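Local coordinates for HTH-type transcriptional regulator mcbR (Escherichia coli UMEA 3718-1, PDB 4P9F), which is important for biofilm formation and represses McbA expression by binding its promoter region, preventing colanic acid overproduction and mucoidy, at residues Arg155-Ile167 with Met202-Asn214. Residues are numbered along the deposited sequence; the frame is centred on the assembly and turned at random.
Sequences RMGPGLHYLYEAI and MQQNIAILYQQYN
Gln212 and Gly159 illustrate how one side-chain amide can join the turn between two helices to the 3-10 segment 211-212. Gln212 NE2 donates to Gly159 O at 2.8 Å, meeting a lone pair in the carbonyl plane, and spends its second N-H on Leu209 O, also 2.8 Å away. A water joins Gln212 OE1 to Pro158 O; together these bonds should hold the amide against rotation. Gln212 CG lies between its own backbone N and carbonyl carbon (chi1 74°), which turns the amide back toward Leu209. Its plane runs within 20° of the Tyr162 ring, and Gln212 CB presses on one face of that ring, a CH-pi contact 3.5 Å from the centroid. At the far end, Tyr162 OH donates a weak bond to Gln211 OE1. Were Tyr162 an alanine, Gln212 CB would probably lose its aromatic cover and Gln211 OE1 this donor. Apolar packing follows: Leu209 CD1 meets CE of Met156 (selenomethionine) at 3.6 Å and Leu160 CD1, its CD2 touches Leu163 CD2, and Ile208 CG2 sits against Leu163 and Ile167. The axes of 161-166 and 202-210 cross at 71°; from 155-167, within the FCD domain, Met156 also packs on Arg83 of helix 73-95, and Tyr164 on helix 122-138.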
ATOM      1  N   ARG A 155       3.451  -9.224  -0.666  1.00 21.26           N
ATOM      2  CA  ARG A 155       4.708  -8.941  -1.371  1.00 25.83           C
ATOM      3  C   ARG A 155       5.898  -9.668  -0.709  1.00 26.03           C
ATOM      4  O   ARG A 155       6.746 -10.222  -1.385  1.00 28.36           O
ATOM      5  CB  ARG A 155       4.966  -7.419  -1.397  1.00 27.64           C
ATOM      6  CG  ARG A 155       3.980  -6.633  -2.247  1.00 29.07           C
ATOM      7  CD  ARG A 155       4.091  -6.954  -3.720  1.00 26.36           C
ATOM      8  NE  ARG A 155       5.251  -6.361  -4.400  1.00 27.70           N
ATOM      9  CZ  ARG A 155       5.263  -5.098  -4.843  1.00 25.93           C
ATOM     10  NH1 ARG A 155       4.220  -4.310  -4.617  1.00 25.61           N
ATOM     11  NH2 ARG A 155       6.305  -4.617  -5.496  1.00 31.19           N
HETATM   12  N   MSE A 156       5.969  -9.657   0.620  1.00 24.33           N
HETATM   13  CA  MSE A 156       7.083 -10.341   1.271  1.00 30.68           C
HETATM   14  C   MSE A 156       6.858 -11.843   1.370  1.00 28.07           C
HETATM   15  O   MSE A 156       7.813 -12.594   1.590  1.00 26.42           O
HETATM   16  CB  MSE A 156       7.347  -9.771   2.658  1.00 33.25           C
HETATM   17  CG  MSE A 156       6.292 -10.054   3.681  1.00 40.83           C
HETATM   18 SE   MSE A 156       6.805  -9.234   5.399  0.66 45.57          SE
HETATM   19  CE  MSE A 156       8.228 -10.335   5.863  1.00 21.25           C
ATOM     20  N   GLY A 157       5.607 -12.266   1.188  1.00 25.63           N
ATOM     21  CA  GLY A 157       5.206 -13.653   1.307  1.00 24.66           C
ATOM     22  C   GLY A 157       6.125 -14.750   0.781  1.00 25.69           C
ATOM     23  O   GLY A 157       6.375 -15.716   1.497  1.00 26.56           O
ATOM     24  N   PRO A 158       6.596 -14.636  -0.477  1.00 25.25           N
ATOM     25  CA  PRO A 158       7.485 -15.689  -1.009  1.00 27.82           C
ATOM     26  C   PRO A 158       8.776 -15.831  -0.189  1.00 26.19           C
ATOM     27  O   PRO A 158       9.376 -16.909  -0.144  1.00 28.21           O
ATOM     28  CB  PRO A 158       7.787 -15.218  -2.439  1.00 23.67           C
ATOM     29  CG  PRO A 158       6.607 -14.338  -2.809  1.00 27.40           C
ATOM     30  CD  PRO A 158       6.242 -13.638  -1.505  1.00 23.16           C
ATOM     31  N   GLY A 159       9.161 -14.761   0.495  1.00 26.06           N
ATOM     32  CA  GLY A 159      10.333 -14.803   1.348  1.00 23.41           C
ATOM     33  C   GLY A 159      10.130 -15.735   2.541  1.00 35.16           C
ATOM     34  O   GLY A 159      11.097 -16.118   3.193  1.00 29.96           O
ATOM     35  N   LEU A 160       8.878 -16.125   2.804  1.00 37.17           N
ATOM     36  CA  LEU A 160       8.543 -16.996   3.943  1.00 33.86           C
ATOM     37  C   LEU A 160       8.620 -18.485   3.581  1.00 31.64           C
ATOM     38  O   LEU A 160       8.569 -19.359   4.451  1.00 29.76           O
ATOM     39  CB  LEU A 160       7.134 -16.677   4.482  1.00 29.57           C
ATOM     40  CG  LEU A 160       7.014 -15.573   5.536  1.00 33.12           C
ATOM     41  CD1 LEU A 160       7.334 -14.210   4.954  1.00 27.23           C
ATOM     42  CD2 LEU A 160       5.635 -15.604   6.179  1.00 36.02           C
ATOM     43  N   HIS A 161       8.765 -18.771   2.293  1.00 27.26           N
ATOM     44  CA  HIS A 161       8.797 -20.159   1.839  1.00 29.30           C
ATOM     45  C   HIS A 161       9.964 -20.909   2.476  1.00 32.19           C
ATOM     46  O   HIS A 161       9.886 -22.114   2.709  1.00 32.12           O
ATOM     47  CB  HIS A 161       8.904 -20.216   0.323  1.00 28.10           C
ATOM     48  CG  HIS A 161       8.767 -21.596  -0.238  1.00 37.41           C
ATOM     49  ND1 HIS A 161       7.556 -22.246  -0.328  1.00 37.07           N
ATOM     50  CD2 HIS A 161       9.691 -22.447  -0.746  1.00 42.48           C
ATOM     51  CE1 HIS A 161       7.737 -23.434  -0.879  1.00 38.69           C
ATOM     52  NE2 HIS A 161       9.022 -23.580  -1.137  1.00 40.64           N
ATOM     53  N   TYR A 162      11.024 -20.170   2.779  1.00 36.91           N
ATOM     54  CA  TYR A 162      12.210 -20.697   3.445  1.00 38.27           C
ATOM     55  C   TYR A 162      11.902 -21.360   4.793  1.00 37.98           C
ATOM     56  O   TYR A 162      12.534 -22.348   5.174  1.00 39.53           O
ATOM     57  CB  TYR A 162      13.202 -19.550   3.640  1.00 33.06           C
ATOM     58  CG  TYR A 162      14.336 -19.821   4.606  1.00 37.60           C
ATOM     59  CD1 TYR A 162      15.436 -20.587   4.218  1.00 35.07           C
ATOM     60  CD2 TYR A 162      14.320 -19.296   5.890  1.00 44.89           C
ATOM     61  CE1 TYR A 162      16.478 -20.814   5.079  1.00 36.37           C
ATOM     62  CE2 TYR A 162      15.366 -19.524   6.766  1.00 49.20           C
ATOM     63  CZ  TYR A 162      16.438 -20.286   6.357  1.00 42.03           C
ATOM     64  OH  TYR A 162      17.471 -20.514   7.232  1.00 51.11           O
ATOM     65  N   LEU A 163      10.903 -20.833   5.494  1.00 36.95           N
ATOM     66  CA  LEU A 163      10.524 -21.339   6.816  1.00 37.80           C
ATOM     67  C   LEU A 163      10.123 -22.816   6.831  1.00 42.73           C
ATOM     68  O   LEU A 163      10.451 -23.548   7.774  1.00 43.05           O
ATOM     69  CB  LEU A 163       9.372 -20.505   7.387  1.00 42.69           C
ATOM     70  CG  LEU A 163       9.681 -19.018   7.585  1.00 41.47           C
ATOM     71  CD1 LEU A 163       8.461 -18.251   8.096  1.00 36.71           C
ATOM     72  CD2 LEU A 163      10.863 -18.859   8.531  1.00 43.45           C
ATOM     73  N   TYR A 164       9.425 -23.255   5.790  1.00 39.04           N
ATOM     74  CA  TYR A 164       8.920 -24.612   5.771  1.00 42.68           C
ATOM     75  C   TYR A 164      10.045 -25.620   5.632  1.00 51.45           C
ATOM     76  O   TYR A 164      10.013 -26.681   6.248  1.00 54.20           O
ATOM     77  CB  TYR A 164       7.906 -24.787   4.634  1.00 40.09           C
ATOM     78  CG  TYR A 164       6.645 -23.981   4.846  1.00 41.26           C
ATOM     79  CD1 TYR A 164       5.626 -24.465   5.651  1.00 41.54           C
ATOM     80  CD2 TYR A 164       6.480 -22.733   4.251  1.00 41.62           C
ATOM     81  CE1 TYR A 164       4.484 -23.747   5.861  1.00 40.82           C
ATOM     82  CE2 TYR A 164       5.323 -21.991   4.453  1.00 36.81           C
ATOM     83  CZ  TYR A 164       4.328 -22.509   5.265  1.00 42.46           C
ATOM     84  OH  TYR A 164       3.163 -21.814   5.486  1.00 34.66           O
ATOM     85  N   GLU A 165      11.080 -25.240   4.899  1.00 52.78           N
ATOM     86  CA  GLU A 165      12.147 -26.168   4.565  1.00 63.03           C
ATOM     87  C   GLU A 165      13.230 -26.196   5.631  1.00 51.71           C
ATOM     88  O   GLU A 165      13.776 -27.256   5.947  1.00 59.01           O
ATOM     89  CB  GLU A 165      12.760 -25.808   3.208  1.00 73.41           C
ATOM     90  N   ALA A 166      13.515 -25.044   6.225  1.00 41.56           N
ATOM     91  CA  ALA A 166      14.722 -24.936   7.026  1.00 45.35           C
ATOM     92  C   ALA A 166      14.520 -24.700   8.517  1.00 49.62           C
ATOM     93  O   ALA A 166      15.415 -24.989   9.308  1.00 54.23           O
ATOM     94  CB  ALA A 166      15.583 -23.809   6.467  1.00 43.66           C
ATOM     95  N   ILE A 167      13.362 -24.197   8.914  1.00 46.49           N
ATOM     96  CA  ILE A 167      13.181 -23.811  10.312  1.00 44.13           C
ATOM     97  C   ILE A 167      12.437 -24.863  11.116  1.00 50.39           C
ATOM     98  O   ILE A 167      11.333 -25.273  10.747  1.00 54.84           O
ATOM     99  CB  ILE A 167      12.447 -22.469  10.435  1.00 42.47           C
ATOM    100  CG1 ILE A 167      13.213 -21.387   9.679  1.00 40.29           C
ATOM    101  CG2 ILE A 167      12.258 -22.094  11.899  1.00 45.11           C
ATOM    102  CD1 ILE A 167      14.646 -21.229  10.110  1.00 40.85           C
HETATM  103  N   MSE A 202       8.534  -8.178  15.294  1.00 31.51           N
HETATM  104  CA  MSE A 202       8.964  -8.048  13.920  1.00 35.94           C
HETATM  105  C   MSE A 202      10.459  -8.275  13.799  1.00 33.02           C
HETATM  106  O   MSE A 202      10.899  -9.003  12.914  1.00 34.68           O
HETATM  107  CB  MSE A 202       8.566  -6.678  13.360  1.00 34.42           C
HETATM  108  CG  MSE A 202       7.036  -6.515  13.173  1.00 33.25           C
HETATM  109 SE   MSE A 202       6.540  -4.852  12.219  0.75 42.15          SE
HETATM  110  CE  MSE A 202       6.953  -3.529  13.577  1.00 40.57           C
ATOM    111  N   GLN A 203      11.237  -7.695  14.709  1.00 27.96           N
ATOM    112  CA  GLN A 203      12.693  -7.861  14.674  1.00 31.92           C
ATOM    113  C   GLN A 203      13.109  -9.329  14.760  1.00 29.66           C
ATOM    114  O   GLN A 203      13.933  -9.797  13.960  1.00 29.52           O
ATOM    115  CB  GLN A 203      13.363  -7.078  15.808  1.00 38.03           C
ATOM    116  CG  GLN A 203      13.531  -5.614  15.521  1.00 51.71           C
ATOM    117  CD  GLN A 203      14.160  -4.866  16.675  1.00 59.43           C
ATOM    118  OE1 GLN A 203      14.789  -5.464  17.554  1.00 63.66           O
ATOM    119  NE2 GLN A 203      13.986  -3.551  16.684  1.00 58.40           N
ATOM    120  N   GLN A 204      12.524 -10.063  15.702  1.00 31.72           N
ATOM    121  CA  GLN A 204      12.896 -11.466  15.869  1.00 38.43           C
ATOM    122  C   GLN A 204      12.426 -12.327  14.678  1.00 40.80           C
ATOM    123  O   GLN A 204      13.130 -13.254  14.272  1.00 42.98           O
ATOM    124  CB  GLN A 204      12.348 -12.022  17.193  1.00 40.47           C
ATOM    125  CG  GLN A 204      10.825 -12.191  17.254  1.00 53.37           C
ATOM    126  CD  GLN A 204      10.320 -12.726  18.600  1.00 61.08           C
ATOM    127  OE1 GLN A 204      11.050 -12.734  19.594  1.00 66.76           O
ATOM    128  NE2 GLN A 204       9.070 -13.184  18.624  1.00 59.70           N
ATOM    129  N   ASN A 205      11.270 -12.008  14.091  1.00 40.85           N
ATOM    130  CA  ASN A 205      10.753 -12.810  12.978  1.00 37.64           C
ATOM    131  C   ASN A 205      11.553 -12.558  11.692  1.00 37.21           C
ATOM    132  O   ASN A 205      11.857 -13.483  10.928  1.00 40.49           O
ATOM    133  CB  ASN A 205       9.245 -12.544  12.749  1.00 36.93           C
ATOM    134  CG  ASN A 205       8.371 -13.099  13.882  1.00 47.96           C
ATOM    135  OD1 ASN A 205       8.839 -13.869  14.717  1.00 58.68           O
ATOM    136  ND2 ASN A 205       7.093 -12.738  13.887  1.00 46.28           N
ATOM    137  N   ILE A 206      11.905 -11.303  11.470  1.00 34.99           N
ATOM    138  CA  ILE A 206      12.731 -10.899  10.336  1.00 35.62           C
ATOM    139  C   ILE A 206      14.121 -11.536  10.402  1.00 36.40           C
ATOM    140  O   ILE A 206      14.664 -11.979   9.382  1.00 34.00           O
ATOM    141  CB  ILE A 206      12.862  -9.346  10.289  1.00 36.00           C
ATOM    142  CG1 ILE A 206      11.543  -8.703   9.833  1.00 39.83           C
ATOM    143  CG2 ILE A 206      13.976  -8.881   9.361  1.00 35.71           C
ATOM    144  CD1 ILE A 206      11.504  -7.190  10.074  1.00 31.83           C
ATOM    145  N   ALA A 207      14.682 -11.594  11.605  1.00 30.59           N
ATOM    146  CA  ALA A 207      15.997 -12.179  11.814  1.00 34.24           C
ATOM    147  C   ALA A 207      16.029 -13.624  11.314  1.00 36.27           C
ATOM    148  O   ALA A 207      17.019 -14.084  10.740  1.00 42.07           O
ATOM    149  CB  ALA A 207      16.372 -12.111  13.295  1.00 32.57           C
ATOM    150  N   ILE A 208      14.930 -14.333  11.530  1.00 30.50           N
ATOM    151  CA  ILE A 208      14.786 -15.690  11.031  1.00 36.17           C
ATOM    152  C   ILE A 208      14.754 -15.722   9.502  1.00 40.25           C
ATOM    153  O   ILE A 208      15.385 -16.581   8.879  1.00 35.83           O
ATOM    154  CB  ILE A 208      13.508 -16.341  11.584  1.00 39.85           C
ATOM    155  CG1 ILE A 208      13.538 -16.329  13.109  1.00 50.13           C
ATOM    156  CG2 ILE A 208      13.359 -17.776  11.070  1.00 38.37           C
ATOM    157  CD1 ILE A 208      12.268 -16.828  13.729  1.00 60.12           C
ATOM    158  N   LEU A 209      14.025 -14.787   8.902  1.00 35.72           N
ATOM    159  CA  LEU A 209      13.904 -14.773   7.449  1.00 35.89           C
ATOM    160  C   LEU A 209      15.234 -14.507   6.767  1.00 32.70           C
ATOM    161  O   LEU A 209      15.489 -15.051   5.699  1.00 36.89           O
ATOM    162  CB  LEU A 209      12.892 -13.720   6.982  1.00 34.17           C
ATOM    163  CG  LEU A 209      11.439 -13.934   7.385  1.00 34.36           C
ATOM    164  CD1 LEU A 209      10.558 -12.902   6.707  1.00 31.64           C
ATOM    165  CD2 LEU A 209      10.995 -15.361   7.024  1.00 38.51           C
ATOM    166  N   TYR A 210      16.084 -13.686   7.382  1.00 31.80           N
ATOM    167  CA  TYR A 210      17.340 -13.299   6.738  1.00 39.60           C
ATOM    168  C   TYR A 210      18.318 -14.454   6.641  1.00 39.86           C
ATOM    169  O   TYR A 210      19.248 -14.399   5.844  1.00 39.39           O
ATOM    170  CB  TYR A 210      18.005 -12.137   7.474  1.00 44.26           C
ATOM    171  CG  TYR A 210      17.471 -10.793   7.070  1.00 52.84           C
ATOM    172  CD1 TYR A 210      16.124 -10.619   6.835  1.00 59.04           C
ATOM    173  CD2 TYR A 210      18.308  -9.687   6.949  1.00 61.23           C
ATOM    174  CE1 TYR A 210      15.614  -9.397   6.481  1.00 67.97           C
ATOM    175  CE2 TYR A 210      17.800  -8.446   6.590  1.00 65.69           C
ATOM    176  CZ  TYR A 210      16.441  -8.317   6.361  1.00 72.13           C
ATOM    177  OH  TYR A 210      15.871  -7.114   6.008  1.00 75.71           O
ATOM    178  N   GLN A 211      18.087 -15.517   7.406  1.00 36.23           N
ATOM    179  CA  GLN A 211      19.002 -16.655   7.365  1.00 39.36           C
ATOM    180  C   GLN A 211      19.039 -17.280   5.959  1.00 40.36           C
ATOM    181  O   GLN A 211      19.984 -17.975   5.616  1.00 43.46           O
ATOM    182  CB  GLN A 211      18.588 -17.722   8.381  1.00 40.98           C
ATOM    183  CG  GLN A 211      18.574 -17.288   9.846  1.00 52.02           C
ATOM    184  CD  GLN A 211      18.011 -18.382  10.769  1.00 67.62           C
ATOM    185  OE1 GLN A 211      17.660 -19.479  10.319  1.00 70.41           O
ATOM    186  NE2 GLN A 211      17.907 -18.074  12.056  1.00 67.01           N
ATOM    187  N   GLN A 212      18.025 -17.010   5.139  1.00 35.84           N
ATOM    188  CA  GLN A 212      17.930 -17.676   3.838  1.00 33.34           C
ATOM    189  C   GLN A 212      18.898 -17.113   2.801  1.00 39.94           C
ATOM    190  O   GLN A 212      19.167 -17.766   1.796  1.00 38.46           O
ATOM    191  CB  GLN A 212      16.508 -17.586   3.281  1.00 34.20           C
ATOM    192  CG  GLN A 212      16.092 -16.213   2.744  1.00 32.62           C
ATOM    193  CD  GLN A 212      14.599 -16.129   2.484  1.00 33.06           C
ATOM    194  OE1 GLN A 212      14.102 -16.584   1.450  1.00 34.36           O
ATOM    195  NE2 GLN A 212      13.871 -15.544   3.432  1.00 28.82           N
ATOM    196  N   TYR A 213      19.455 -15.932   3.074  1.00 40.14           N
ATOM    197  CA  TYR A 213      20.347 -15.269   2.128  1.00 42.11           C
ATOM    198  C   TYR A 213      21.835 -15.558   2.401  1.00 50.55           C
ATOM    199  O   TYR A 213      22.705 -15.127   1.642  1.00 58.15           O
ATOM    200  CB  TYR A 213      20.103 -13.747   2.139  1.00 34.73           C
ATOM    201  CG  TYR A 213      18.670 -13.365   1.871  1.00 35.51           C
ATOM    202  CD1 TYR A 213      18.100 -13.561   0.613  1.00 32.92           C
ATOM    203  CD2 TYR A 213      17.889 -12.774   2.858  1.00 32.96           C
ATOM    204  CE1 TYR A 213      16.773 -13.209   0.357  1.00 34.26           C
ATOM    205  CE2 TYR A 213      16.569 -12.411   2.608  1.00 28.84           C
ATOM    206  CZ  TYR A 213      16.017 -12.631   1.363  1.00 29.89           C
ATOM    207  OH  TYR A 213      14.711 -12.286   1.121  1.00 37.55           O
ATOM    208  N   ASN A 214      22.114 -16.294   3.474  1.00 53.53           N
ATOM    209  CA  ASN A 214      23.478 -16.699   3.806  1.00 61.17           C
ATOM    210  C   ASN A 214      24.103 -17.568   2.723  1.00 67.17           C
ATOM    211  O   ASN A 214      23.421 -18.401   2.129  1.00 68.95           O
ATOM    212  CB  ASN A 214      23.500 -17.450   5.142  1.00 59.88           C
ATOM    213  CG  ASN A 214      23.329 -16.525   6.333  1.00 64.29           C
ATOM    214  OD1 ASN A 214      23.676 -15.349   6.269  1.00 65.41           O
ATOM    215  ND2 ASN A 214      22.793 -17.056   7.428  1.00 62.09           N
TER
HETATM  216  O   HOH W   1      11.801 -17.980   0.747  1.00 27.96           O